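Local coordinates for protein alpha-L-rhamnosidase (Aspergillus terreus, PDB 6GSZ) that probably catalyses the hydrolysis of terminal non-reducing alpha-L-rhamnose residues in alpha-L-rhamnosides, as a calcium-binding glycoside hydrolase, at residues A[128-133]-A[271-276]; A[362-367]-A[400-405]; A[448-453]-A[485-490]; A[598-603]-A[638-643]; A[841-846]-A[851-856]. All coordinates share one frame; numbering follows the deposited sequence.

Contact 1 (A[128-133]-A[271-276])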
# COMPACT_ATOMS: atom_id res chain seq x y z
N THR A 128 27.27 -8.54 -3.36
CA THR A 128 26.45 -7.40 -3.70
C THR A 128 27.03 -6.65 -4.89
O THR A 128 28.24 -6.65 -5.15
CB THR A 128 26.27 -6.50 -2.47
OG1 THR A 128 25.26 -5.54 -2.72
CG2 THR A 128 27.50 -5.74 -2.04
N HIS A 129 26.18 -5.97 -5.63
CA HIS A 129 26.55 -5.26 -6.84
C HIS A 129 26.76 -3.78 -6.55
O HIS A 129 25.85 -3.04 -6.18
CB HIS A 129 25.50 -5.44 -7.93
CG HIS A 129 25.31 -6.86 -8.30
ND1 HIS A 129 26.35 -7.62 -8.81
CD2 HIS A 129 24.28 -7.71 -8.16
CE1 HIS A 129 25.94 -8.85 -9.03
NE2 HIS A 129 24.64 -8.92 -8.66
N ARG A 130 27.97 -3.32 -6.80
CA ARG A 130 28.27 -1.90 -6.71
C ARG A 130 27.48 -1.15 -7.80
O ARG A 130 27.46 -1.59 -8.95
CB ARG A 130 29.77 -1.68 -6.91
CG ARG A 130 30.13 -0.21 -6.75
CD ARG A 130 31.61 -0.07 -6.52
NE ARG A 130 31.98 1.34 -6.42
CZ ARG A 130 33.25 1.74 -6.43
NH1 ARG A 130 34.22 0.82 -6.42
NH2 ARG A 130 33.54 3.04 -6.42
N PRO A 131 26.79 -0.04 -7.49
CA PRO A 131 26.03 0.66 -8.52
C PRO A 131 26.90 1.11 -9.68
O PRO A 131 28.12 1.39 -9.51
CB PRO A 131 25.44 1.84 -7.75
CG PRO A 131 25.24 1.26 -6.37
CD PRO A 131 26.53 0.51 -6.14
N ILE A 132 26.29 1.19 -10.86
CA ILE A 132 26.95 1.59 -12.08
C ILE A 132 26.35 2.89 -12.59
O ILE A 132 25.11 3.02 -12.61
CB ILE A 132 26.84 0.49 -13.14
CG1 ILE A 132 27.54 -0.79 -12.67
CG2 ILE A 132 27.30 1.01 -14.49
CD1 ILE A 132 29.01 -0.71 -12.60
N GLN A 133 27.19 3.85 -12.95
CA GLN A 133 26.84 5.06 -13.63
C GLN A 133 26.90 4.80 -15.13
O GLN A 133 27.91 4.30 -15.62
CB GLN A 133 27.76 6.21 -13.23
CG GLN A 133 27.71 6.57 -11.74
CD GLN A 133 28.75 7.57 -11.31
OE1 GLN A 133 28.54 8.33 -10.38
NE2 GLN A 133 29.94 7.54 -11.91
N SER A 271 32.32 9.81 -0.59
CA SER A 271 32.15 11.05 -1.34
C SER A 271 33.45 11.50 -2.04
O SER A 271 33.41 12.34 -2.94
CB SER A 271 31.62 12.17 -0.44
OG SER A 271 32.58 12.58 0.53
N ARG A 272 34.59 10.92 -1.65
CA ARG A 272 35.84 11.21 -2.30
C ARG A 272 35.84 10.74 -3.75
O ARG A 272 36.66 11.19 -4.57
CB ARG A 272 37.02 10.58 -1.54
CG ARG A 272 37.21 11.13 -0.14
CD ARG A 272 38.21 10.34 0.65
NE ARG A 272 37.81 8.95 0.84
CZ ARG A 272 38.50 8.02 1.46
NH1 ARG A 272 39.71 8.30 1.94
NH2 ARG A 272 38.02 6.79 1.51
N LEU A 273 34.94 9.81 -4.07
CA LEU A 273 34.86 9.23 -5.42
C LEU A 273 33.79 9.89 -6.29
O LEU A 273 33.55 9.40 -7.38
CB LEU A 273 34.65 7.71 -5.30
CG LEU A 273 35.79 6.96 -4.61
CD1 LEU A 273 35.49 5.48 -4.46
CD2 LEU A 273 37.09 7.17 -5.39
N GLU A 274 33.22 11.02 -5.86
CA GLU A 274 32.30 11.76 -6.70
C GLU A 274 33.05 12.28 -7.92
O GLU A 274 34.18 12.78 -7.79
CB GLU A 274 31.69 12.93 -5.93
CG GLU A 274 30.66 12.49 -4.90
CD GLU A 274 30.23 13.53 -3.87
OE1 GLU A 274 30.76 14.67 -3.88
OE2 GLU A 274 29.42 13.18 -3.01
N GLN A 275 32.43 12.16 -9.08
CA GLN A 275 32.95 12.71 -10.34
C GLN A 275 32.07 13.88 -10.79
O GLN A 275 31.10 13.70 -11.51
CB GLN A 275 32.99 11.61 -11.40
CG GLN A 275 33.95 10.46 -11.06
CD GLN A 275 33.89 9.42 -12.15
OE1 GLN A 275 34.23 9.75 -13.27
NE2 GLN A 275 33.40 8.21 -11.85
N LYS A 276 32.38 15.07 -10.29
CA LYS A 276 31.54 16.22 -10.56
C LYS A 276 31.46 16.45 -12.08
O LYS A 276 32.44 16.38 -12.79
CB LYS A 276 32.03 17.45 -9.79
CG LYS A 276 31.06 18.62 -9.91
CD LYS A 276 31.08 19.63 -8.78
CE LYS A 276 29.82 20.49 -8.82
NZ LYS A 276 29.90 21.67 -7.92
O HOH W 1 29.93 10.64 -9.38

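Contact 2 (A[362-367]-A[400-405])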
# COMPACT_ATOMS: atom_id res chain seq x y z
N ASN A 362 17.84 -2.45 26.79
CA ASN A 362 19.02 -2.55 27.64
C ASN A 362 19.92 -1.32 27.45
O ASN A 362 21.15 -1.41 27.58
CB ASN A 362 19.79 -3.86 27.36
CG ASN A 362 18.98 -5.08 27.76
OD1 ASN A 362 18.05 -4.97 28.55
ND2 ASN A 362 19.30 -6.23 27.20
N GLY A 363 19.30 -0.16 27.18
CA GLY A 363 20.00 1.13 27.13
C GLY A 363 20.78 1.36 25.83
O GLY A 363 21.51 2.34 25.75
N GLU A 364 20.63 0.49 24.82
CA GLU A 364 21.28 0.66 23.51
C GLU A 364 20.27 0.41 22.38
O GLU A 364 19.24 -0.27 22.57
CB GLU A 364 22.44 -0.33 23.31
CG GLU A 364 23.45 -0.34 24.45
CD GLU A 364 24.36 0.88 24.53
OE1 GLU A 364 24.45 1.62 23.52
OE2 GLU A 364 24.98 1.07 25.60
N VAL A 365 20.60 0.87 21.18
CA VAL A 365 19.77 0.60 20.03
C VAL A 365 19.67 -0.92 19.85
O VAL A 365 20.61 -1.64 20.12
CB VAL A 365 20.26 1.33 18.76
CG1 VAL A 365 20.25 2.84 18.95
CG2 VAL A 365 21.61 0.86 18.28
N ALA A 366 18.48 -1.41 19.47
CA ALA A 366 18.24 -2.85 19.40
C ALA A 366 18.33 -3.36 17.96
O ALA A 366 17.38 -3.25 17.21
CB ALA A 366 16.89 -3.13 19.98
N THR A 367 19.48 -3.94 17.57
CA THR A 367 19.64 -4.48 16.23
C THR A 367 19.23 -5.95 16.17
O THR A 367 19.01 -6.49 15.11
CB THR A 367 21.09 -4.29 15.77
OG1 THR A 367 21.93 -4.96 16.70
CG2 THR A 367 21.47 -2.83 15.66
N TYR A 400 15.14 5.24 16.05
CA TYR A 400 16.43 5.59 16.64
C TYR A 400 17.57 5.33 15.65
O TYR A 400 17.53 4.40 14.87
CB TYR A 400 16.64 4.77 17.92
CG TYR A 400 15.54 4.94 18.94
CD1 TYR A 400 15.57 6.03 19.81
CD2 TYR A 400 14.48 4.05 19.04
CE1 TYR A 400 14.56 6.21 20.74
CE2 TYR A 400 13.46 4.24 19.95
CZ TYR A 400 13.50 5.32 20.80
OH TYR A 400 12.55 5.53 21.76
N VAL A 401 18.62 6.13 15.80
CA VAL A 401 19.83 5.94 15.00
C VAL A 401 21.04 6.15 15.92
O VAL A 401 21.21 7.23 16.47
CB VAL A 401 19.90 6.90 13.81
CG1 VAL A 401 21.09 6.51 12.94
CG2 VAL A 401 18.61 6.90 13.04
N GLN A 402 21.88 5.12 16.03
CA GLN A 402 23.19 5.29 16.67
C GLN A 402 24.15 5.86 15.62
O GLN A 402 24.25 5.31 14.51
CB GLN A 402 23.74 3.98 17.21
CG GLN A 402 25.06 4.20 17.95
CD GLN A 402 25.64 2.94 18.54
OE1 GLN A 402 24.95 2.16 19.21
NE2 GLN A 402 26.93 2.74 18.29
N VAL A 403 24.84 6.94 16.00
CA VAL A 403 25.71 7.65 15.07
C VAL A 403 27.13 7.60 15.60
O VAL A 403 27.34 8.04 16.75
CB VAL A 403 25.27 9.11 14.90
CG1 VAL A 403 26.17 9.82 13.92
CG2 VAL A 403 23.81 9.22 14.47
N ASP A 404 28.06 7.04 14.80
CA ASP A 404 29.48 6.99 15.17
C ASP A 404 30.28 7.75 14.13
O ASP A 404 30.02 7.64 12.93
CB ASP A 404 29.97 5.54 15.32
CG ASP A 404 29.46 4.88 16.59
OD1 ASP A 404 30.06 5.13 17.68
OD2 ASP A 404 28.45 4.20 16.52
N GLY A 405 31.31 8.47 14.58
CA GLY A 405 32.20 9.17 13.67
C GLY A 405 31.69 10.52 13.21
O GLY A 405 32.25 11.10 12.29
O HOH W 2 23.05 2.44 21.30
O HOH W 3 25.64 0.35 21.22

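Contact 3 (A[448-453]-A[485-490]). With CA (calcium ion), chain K.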
# COMPACT_ATOMS: atom_id res chain seq x y z
N TRP A 448 0.59 5.26 10.45
CA TRP A 448 2.02 5.14 10.25
C TRP A 448 2.45 3.72 9.85
O TRP A 448 3.44 3.60 9.09
CB TRP A 448 2.78 5.64 11.49
CG TRP A 448 2.89 7.13 11.52
CD1 TRP A 448 2.16 8.00 12.28
CD2 TRP A 448 3.84 7.95 10.81
NE1 TRP A 448 2.56 9.28 12.05
CE2 TRP A 448 3.65 9.28 11.23
CE3 TRP A 448 4.91 7.69 9.94
CZ2 TRP A 448 4.38 10.36 10.72
CZ3 TRP A 448 5.68 8.73 9.48
CH2 TRP A 448 5.41 10.05 9.85
N SER A 449 1.80 2.67 10.38
CA SER A 449 2.12 1.32 9.94
C SER A 449 1.73 1.11 8.46
O SER A 449 2.41 0.36 7.71
CB SER A 449 1.58 0.25 10.84
OG SER A 449 2.34 0.17 12.03
N MET A 450 0.63 1.71 8.03
CA MET A 450 0.26 1.65 6.64
C MET A 450 1.33 2.36 5.77
O MET A 450 1.75 1.81 4.73
CB MET A 450 -1.15 2.21 6.39
CG MET A 450 -1.49 2.27 4.89
SD MET A 450 -3.20 2.48 4.63
CE MET A 450 -3.18 2.30 2.84
N ARG A 451 1.67 3.58 6.17
CA ARG A 451 2.70 4.31 5.43
C ARG A 451 4.01 3.50 5.33
O ARG A 451 4.65 3.48 4.26
CB ARG A 451 3.00 5.64 6.12
CG ARG A 451 1.89 6.65 6.00
CD ARG A 451 2.10 7.82 6.93
NE ARG A 451 1.12 8.85 6.74
CZ ARG A 451 0.98 9.94 7.52
NH1 ARG A 451 1.65 10.01 8.68
NH2 ARG A 451 0.14 10.89 7.15
N GLY A 452 4.38 2.79 6.39
CA GLY A 452 5.63 2.13 6.36
C GLY A 452 5.66 0.91 5.43
O GLY A 452 6.74 0.49 4.97
N ASN A 453 4.49 0.32 5.21
CA ASN A 453 4.34 -0.96 4.56
C ASN A 453 3.58 -0.90 3.22
O ASN A 453 3.35 -1.97 2.62
CB ASN A 453 3.69 -1.94 5.51
CG ASN A 453 4.62 -2.35 6.62
OD1 ASN A 453 5.62 -3.05 6.35
ND2 ASN A 453 4.34 -1.94 7.85
N TYR A 485 -6.20 5.41 2.61
CA TYR A 485 -5.63 5.93 1.37
C TYR A 485 -6.35 5.30 0.18
O TYR A 485 -6.91 4.22 0.29
CB TYR A 485 -4.15 5.56 1.25
CG TYR A 485 -3.15 6.38 2.06
CD1 TYR A 485 -2.64 7.57 1.55
CD2 TYR A 485 -2.73 5.99 3.32
CE1 TYR A 485 -1.72 8.33 2.27
CE2 TYR A 485 -1.82 6.73 4.04
CZ TYR A 485 -1.32 7.92 3.52
OH TYR A 485 -0.41 8.68 4.23
N ASP A 486 -6.29 5.99 -0.97
CA ASP A 486 -6.76 5.46 -2.23
C ASP A 486 -5.72 4.45 -2.76
O ASP A 486 -4.70 4.82 -3.35
CB ASP A 486 -7.06 6.57 -3.22
CG ASP A 486 -7.65 6.07 -4.53
OD1 ASP A 486 -7.47 4.87 -4.87
OD2 ASP A 486 -8.41 6.88 -5.14
N THR A 487 -5.97 3.18 -2.43
CA THR A 487 -5.08 2.07 -2.75
C THR A 487 -5.40 1.39 -4.07
O THR A 487 -4.77 0.37 -4.38
CB THR A 487 -5.25 1.00 -1.68
OG1 THR A 487 -6.64 0.72 -1.66
CG2 THR A 487 -4.83 1.49 -0.30
N ALA A 488 -6.37 1.92 -4.84
CA ALA A 488 -6.91 1.15 -5.95
C ALA A 488 -5.82 0.78 -6.99
O ALA A 488 -5.72 -0.40 -7.38
CB ALA A 488 -8.07 1.88 -6.57
N GLY A 489 -5.09 1.79 -7.48
CA GLY A 489 -4.05 1.50 -8.49
C GLY A 489 -2.90 0.66 -7.97
O GLY A 489 -2.42 -0.28 -8.66
N PHE A 490 -2.51 0.94 -6.73
CA PHE A 490 -1.46 0.17 -6.06
C PHE A 490 -1.84 -1.31 -6.02
O PHE A 490 -1.05 -2.18 -6.33
CB PHE A 490 -1.25 0.77 -4.68
CG PHE A 490 -0.27 0.10 -3.78
CD1 PHE A 490 -0.59 -1.05 -3.10
CD2 PHE A 490 1.02 0.59 -3.62
CE1 PHE A 490 0.28 -1.66 -2.22
CE2 PHE A 490 1.88 -0.01 -2.72
CZ PHE A 490 1.54 -1.15 -2.04
CA CA K . -9.91 7.32 -6.79
O HOH W 4 -9.15 5.25 -7.25
O HOH W 5 -11.34 7.33 -4.76
O HOH W 6 -11.06 9.44 -6.87

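Contact 4 (A[598-603]-A[638-643])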
# COMPACT_ATOMS: atom_id res chain seq x y z
N LYS A 598 -6.37 -25.57 13.35
CA LYS A 598 -5.99 -24.96 12.08
C LYS A 598 -6.99 -25.26 10.97
O LYS A 598 -7.14 -24.44 10.05
CB LYS A 598 -4.58 -25.41 11.65
CG LYS A 598 -3.47 -24.90 12.54
CD LYS A 598 -2.12 -25.45 12.13
CE LYS A 598 -1.02 -24.74 12.86
NZ LYS A 598 0.26 -24.82 12.14
N TYR A 599 -7.63 -26.43 11.03
CA TYR A 599 -8.59 -26.86 9.99
C TYR A 599 -9.98 -26.26 10.25
O TYR A 599 -10.70 -26.00 9.27
CB TYR A 599 -8.57 -28.39 9.83
CG TYR A 599 -7.18 -28.86 9.50
CD1 TYR A 599 -6.57 -28.54 8.30
CD2 TYR A 599 -6.43 -29.51 10.45
CE1 TYR A 599 -5.25 -28.87 8.03
CE2 TYR A 599 -5.12 -29.88 10.19
CZ TYR A 599 -4.53 -29.53 8.99
OH TYR A 599 -3.22 -29.85 8.77
N LEU A 600 -10.35 -26.04 11.52
CA LEU A 600 -11.60 -25.30 11.80
C LEU A 600 -11.46 -23.91 11.17
O LEU A 600 -12.33 -23.43 10.43
CB LEU A 600 -11.79 -25.22 13.30
CG LEU A 600 -13.08 -24.57 13.84
CD1 LEU A 600 -13.23 -24.98 15.31
CD2 LEU A 600 -13.02 -23.04 13.73
N VAL A 601 -10.30 -23.27 11.42
CA VAL A 601 -10.02 -21.95 10.87
C VAL A 601 -10.04 -21.99 9.34
O VAL A 601 -10.68 -21.15 8.67
CB VAL A 601 -8.69 -21.36 11.39
CG1 VAL A 601 -8.27 -20.10 10.67
CG2 VAL A 601 -8.76 -21.08 12.88
N SER A 602 -9.32 -22.96 8.77
CA SER A 602 -9.19 -23.06 7.33
C SER A 602 -10.55 -23.29 6.64
O SER A 602 -10.84 -22.72 5.58
CB SER A 602 -8.18 -24.15 6.98
OG SER A 602 -6.86 -23.81 7.40
N ASP A 603 -11.33 -24.21 7.21
CA ASP A 603 -12.63 -24.51 6.63
C ASP A 603 -13.56 -23.32 6.71
O ASP A 603 -14.34 -23.08 5.74
CB ASP A 603 -13.25 -25.70 7.36
CG ASP A 603 -12.61 -27.05 7.03
OD1 ASP A 603 -11.83 -27.13 6.04
OD2 ASP A 603 -12.91 -28.03 7.78
N LYS A 638 -23.01 -27.42 5.73
CA LYS A 638 -23.41 -28.67 6.41
C LYS A 638 -22.17 -29.46 6.84
O LYS A 638 -22.08 -29.92 8.00
CB LYS A 638 -24.35 -29.52 5.55
CG LYS A 638 -24.75 -30.88 6.13
CD LYS A 638 -25.60 -31.74 5.20
CE LYS A 638 -25.92 -33.10 5.79
NZ LYS A 638 -27.25 -33.59 5.37
N GLU A 639 -21.17 -29.56 5.94
CA GLU A 639 -19.93 -30.30 6.29
C GLU A 639 -19.14 -29.58 7.40
O GLU A 639 -18.60 -30.23 8.30
CB GLU A 639 -19.06 -30.53 5.05
CG GLU A 639 -19.69 -31.36 3.98
CD GLU A 639 -20.12 -32.75 4.43
OE1 GLU A 639 -19.51 -33.30 5.40
OE2 GLU A 639 -21.04 -33.32 3.77
N PHE A 640 -19.10 -28.24 7.37
CA PHE A 640 -18.48 -27.44 8.43
C PHE A 640 -19.11 -27.76 9.78
O PHE A 640 -18.40 -27.98 10.79
CB PHE A 640 -18.50 -25.95 8.12
CG PHE A 640 -17.82 -25.13 9.19
CD1 PHE A 640 -18.52 -24.72 10.31
CD2 PHE A 640 -16.49 -24.76 9.08
CE1 PHE A 640 -17.90 -24.00 11.31
CE2 PHE A 640 -15.87 -24.05 10.09
CZ PHE A 640 -16.56 -23.70 11.20
N GLN A 641 -20.44 -27.76 9.81
CA GLN A 641 -21.21 -28.05 11.03
C GLN A 641 -20.88 -29.46 11.54
O GLN A 641 -20.59 -29.64 12.74
CB GLN A 641 -22.70 -27.86 10.76
CG GLN A 641 -23.06 -26.40 10.51
CD GLN A 641 -24.42 -26.22 9.89
OE1 GLN A 641 -25.12 -27.18 9.59
NE2 GLN A 641 -24.76 -24.96 9.65
N LYS A 642 -20.92 -30.45 10.64
CA LYS A 642 -20.62 -31.82 11.03
C LYS A 642 -19.22 -31.94 11.65
O LYS A 642 -19.03 -32.69 12.60
CB LYS A 642 -20.74 -32.76 9.83
CG LYS A 642 -22.16 -33.02 9.38
CD LYS A 642 -22.30 -33.59 7.99
CE LYS A 642 -21.77 -34.99 7.84
NZ LYS A 642 -22.04 -35.48 6.46
N ALA A 643 -18.26 -31.21 11.07
CA ALA A 643 -16.88 -31.34 11.51
C ALA A 643 -16.59 -30.59 12.83
O ALA A 643 -15.80 -31.10 13.65
CB ALA A 643 -15.96 -30.85 10.42

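Contact 5 (A[841-846]-A[851-856])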
# COMPACT_ATOMS: atom_id res chain seq x y z
N ARG A 841 -26.23 9.05 -1.85
CA ARG A 841 -27.29 9.04 -0.85
C ARG A 841 -26.80 8.19 0.32
O ARG A 841 -25.88 7.36 0.16
CB ARG A 841 -28.63 8.52 -1.36
CG ARG A 841 -29.24 9.36 -2.48
CD ARG A 841 -30.64 8.98 -2.83
NE ARG A 841 -31.59 9.11 -1.71
CZ ARG A 841 -32.14 10.26 -1.31
NH1 ARG A 841 -31.89 11.40 -1.94
NH2 ARG A 841 -33.01 10.27 -0.32
N ALA A 842 -27.36 8.44 1.50
CA ALA A 842 -26.99 7.71 2.67
C ALA A 842 -28.23 7.25 3.44
O ALA A 842 -29.33 7.81 3.32
CB ALA A 842 -26.11 8.56 3.55
N THR A 843 -28.04 6.21 4.25
CA THR A 843 -28.98 5.80 5.26
C THR A 843 -28.34 6.10 6.62
O THR A 843 -27.29 5.55 6.94
CB THR A 843 -29.35 4.32 5.16
OG1 THR A 843 -29.93 4.11 3.89
CG2 THR A 843 -30.36 3.90 6.21
N VAL A 844 -28.96 7.03 7.35
CA VAL A 844 -28.52 7.38 8.67
C VAL A 844 -29.32 6.55 9.66
O VAL A 844 -30.56 6.60 9.66
CB VAL A 844 -28.68 8.89 8.92
CG1 VAL A 844 -28.25 9.27 10.33
CG2 VAL A 844 -27.96 9.72 7.86
N VAL A 845 -28.65 5.76 10.47
CA VAL A 845 -29.28 4.94 11.51
C VAL A 845 -28.90 5.56 12.86
O VAL A 845 -27.73 5.48 13.28
CB VAL A 845 -28.80 3.48 11.42
CG1 VAL A 845 -29.45 2.62 12.49
CG2 VAL A 845 -29.01 2.91 10.03
N LEU A 846 -29.86 6.22 13.51
CA LEU A 846 -29.55 6.91 14.75
C LEU A 846 -29.47 5.89 15.87
O LEU A 846 -30.15 4.85 15.80
CB LEU A 846 -30.56 8.03 14.99
CG LEU A 846 -30.53 9.11 13.90
CD1 LEU A 846 -31.71 10.04 14.04
CD2 LEU A 846 -29.26 9.93 13.96
N GLY A 851 -33.98 3.19 17.28
CA GLY A 851 -33.36 4.29 16.58
C GLY A 851 -33.91 4.42 15.16
O GLY A 851 -34.08 3.41 14.43
N GLU A 852 -34.23 5.67 14.80
CA GLU A 852 -34.78 6.05 13.50
C GLU A 852 -33.73 5.80 12.42
O GLU A 852 -32.53 6.12 12.61
CB GLU A 852 -35.16 7.54 13.49
CG GLU A 852 -36.34 7.87 14.39
CD GLU A 852 -37.70 7.41 13.87
OE1 GLU A 852 -37.81 7.15 12.64
OE2 GLU A 852 -38.64 7.30 14.69
N LYS A 853 -34.20 5.27 11.29
CA LYS A 853 -33.46 5.13 10.05
C LYS A 853 -34.03 6.14 9.06
O LYS A 853 -35.26 6.25 8.93
CB LYS A 853 -33.65 3.74 9.44
CG LYS A 853 -32.93 2.61 10.16
CD LYS A 853 -32.90 1.31 9.38
CE LYS A 853 -32.81 1.49 7.87
NZ LYS A 853 -32.51 0.22 7.17
N VAL A 854 -33.15 6.87 8.39
CA VAL A 854 -33.48 8.02 7.57
C VAL A 854 -32.68 7.94 6.27
O VAL A 854 -31.46 7.86 6.32
CB VAL A 854 -33.11 9.32 8.31
CG1 VAL A 854 -33.56 10.54 7.55
CG2 VAL A 854 -33.65 9.33 9.73
N ASP A 855 -33.35 8.05 5.11
CA ASP A 855 -32.69 8.13 3.78
C ASP A 855 -32.43 9.61 3.53
O ASP A 855 -33.36 10.44 3.65
CB ASP A 855 -33.61 7.52 2.70
CG ASP A 855 -33.14 7.54 1.24
OD1 ASP A 855 -31.92 7.68 1.00
OD2 ASP A 855 -34.02 7.38 0.30
N VAL A 856 -31.21 9.97 3.12
CA VAL A 856 -30.88 11.33 2.82
C VAL A 856 -30.07 11.39 1.53
O VAL A 856 -29.35 10.44 1.23
CB VAL A 856 -30.07 12.00 3.95
CG1 VAL A 856 -30.83 12.09 5.22
CG2 VAL A 856 -28.74 11.34 4.22

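Contact 1 (A[128-133]-A[271-276])
L273 is the first residue of 271-276 to meet the other segment: its CD1 methyl lies 3.7 Å from R130 NH2, and the two side chains meet at about a right angle. Arginine suits this spot because its long, extended chain (CG anti to the backbone N, chi1 -177°) spans a wide gap between the backbones and still carries a polar end, which donates from NH2 to the carbonyl oxygen of G256. L273 turns its methyl against the guanidinium obliquely and also packs on I259, which suits an apolar residue. Just after it, E274 N bonds to S271 O at 3.2 Å, closing the turn that presents L273. Q275 then makes the polar half of the contact. Its backbone N donates a hydrogen bond to a water 2.9 Å away, and the same water donates to Q133 OE1, 2.9 Å from it. The two amide groups also come close: Q133 NE2 and Q275 NE2 are 3.5 Å apart, an approach of two donors rather than a bond, with the amide planes 49° apart. Glutamine fits both places by pairing a long reach with two kinds of polar atom; Q275 OE1 accepts from W288 NE1, which helps to fix its amide. R130, like L273, rests on I259 of strand 258-262. Strand 132-140 runs between strands 196-205 and 252-254, while S271, following strand 266-270, bonds through its backbone to T380 of strand 376-380.

Contact 2 (A[362-367]-A[400-405])
V365 and Q402 face each other with CA atoms 6.7 Å apart, and the short strand 364-365 and strand 400-404 do not pair; both bond to strand 351-361 within the concanavalin-like domain. A tight hairpin brings the first strand there: N362 and G363 have the backbone angles of a type I' turn, where a positive phi suits asparagine and glycine. V365 supplies the apolar part. Its CG2 lies 3.7 Å from Q402 OE1 and also rests on Q402 CB, while CG1 is 4.2 Å from Y400 CB; branching at CB lets one short residue touch two residues of the other strand, one apart in sequence. V365 and Q402 meet at about a right angle. At the protein surface two waters fill the polar side. One accepts from V365 N and also lies 2.8 Å from Q402 OE1 and 2.7 Å from E364 OE1; the other again bridges these two acceptor oxygens. E364 OE1 is bonded to S323 OG as well. Glutamine serves here with both ends of its amide: CG is anti to the backbone N (chi1 -176°), carrying the amide out toward E364, where OE1 meets the waters, and NE2 donates in its amide plane to the syn lone pair of D404 OD2, at 2.8 Å and 165°.

Contact 3 (A[448-453]-A[485-490])
M450 and Y485 lie alongside, running opposite ways, the methionine stretched out with CG anti to the backbone N (chi1 175°). Its terminal CE is thereby lodged between two partners, 3.6 Å from T487 CG2 and 3.7 Å from Y485 CD2. The sulfur keeps to the rim of the tyrosine, SD lying 5.1 Å from the ring centroid at the edge, a Met-aromatic contact. Flexible and unbranched, methionine suits this buried site, where F477, A481 and I484 of helix 471-484 also touch it. R451 starts beside the backbone N and then runs straight to NE, which donates to Y485 OH at 2.9 Å and 168°, the oxygen only 1° out of the guanidinium plane. NH1 of the same group lies over a face of the W448 ring. D486 turns the other way: OD1 accepts from A488 N at 3.1 Å, capping the helix that follows, and OD2 binds calcium at 2.3 Å, with three waters and three further atoms. The contact thus ties helix 437-453 to the connection between helices 471-484 and 488-503 in the (alpha/alpha)6 barrel characteristic of six-hairpin glycosidases. Chemically, the positive guanidinium probably polarises the phenol, favouring negative charge on OH, while the calcium probably steadies the carboxylate that caps the helix.

Contact 4 (A[598-603]-A[638-643])
Apolar packing carries this contact, and F640 is at its centre. With CG anti to the backbone N (chi1 -178°), its ring reaches edge-on toward the other helix, CD2 lying 3.8 Å from D603 CB. L600 adds a looser touch, CD2 to F640 CZ at 4.4 Å. A flat ring can meet the neighbouring helix with its edge. The polar element is modest: F640 CE2 stands 3.6 Å from L600 O, which lies in the plane of the ring, so the slightly positive rim faces the oxygen. Within the first helix, S602 OG and S602 N reach K598 O from opposite faces of its plane, the hydroxyl at 2.7 Å. On the second, K642 NZ pairs with E639 OE1 at 3.5 Å. D603 combines roles: its CB packs, while OD2 forms a salt bridge with R573 and accepts from W644 NE1, a polar tie between the two helices just beyond 638-643. Helices 598-619 and 623-644 run antiparallel as a helical hairpin of the catalytic domain, and V601 rests on helix 656-664.

Contact 5 (A[841-846]-A[851-856])
A842 and V856 pair at one end of an antiparallel beta hairpin whose backbone ladder is its tight part. A842 N donates to V856 O at 2.8 Å and V856 N returns a bond to A842 O; V844 and V854 likewise exchange two bonds. L846 N to E852 O, also 2.8 Å and nearly straight at 173°, finishes the ladder toward the turn, where G851, without a side chain, brings its CA to 3.4 Å from L846 O. On the face of A842, V844, V854 and V856, small and beta-branched residues pack closely: V856 CG2 lies 3.9 Å from A842 CB and 4.1 Å from V844 CG2, and Y863 of strand 859-868 touches V844 and V856. The face of T843, V845, K853 and D855 is looser. K853, exposed and beside a mannose of a glycan, lays its aliphatic chain against strand 841-845, CG 3.9 Å from V845 CG2 and CE close to T843 CG2, so its methylenes pack while its ammonium end stays polar. R841 bends at chi3 (60°) to bring NE 3.1 Å from D855 OD1, its guanidinium nearly perpendicular to the carboxylate. That salt bridge contains only a weak hydrogen bond, which suggests that charge attraction supplements the ladder at this edge strand while backbone bonds hold it together.

In the fold
Followed from the N terminus, the five contacts come in series; none nests in or crosses another. Contact 1 closes the longest loop, 137 residues, about half of them strand, joining the start of strand 132-140 to the loop after strand 266-270. Contact 2, about 28 Å away between centres, closes 32 residues inside the concanavalin-like domain. Contacts 3 and 4 both belong to the catalytic helical domain: contact 3, near the centre of the chain, closes 31 residues including helix 471-484, and contact 4, its centre about 34 Å from that of contact 3, closes 34, nearly all helical. Contact 5 spans only four residues in the C-terminal domain. Contacts 1 and 5, with centres about 63 Å apart, lie on opposite sides of the chain's centre.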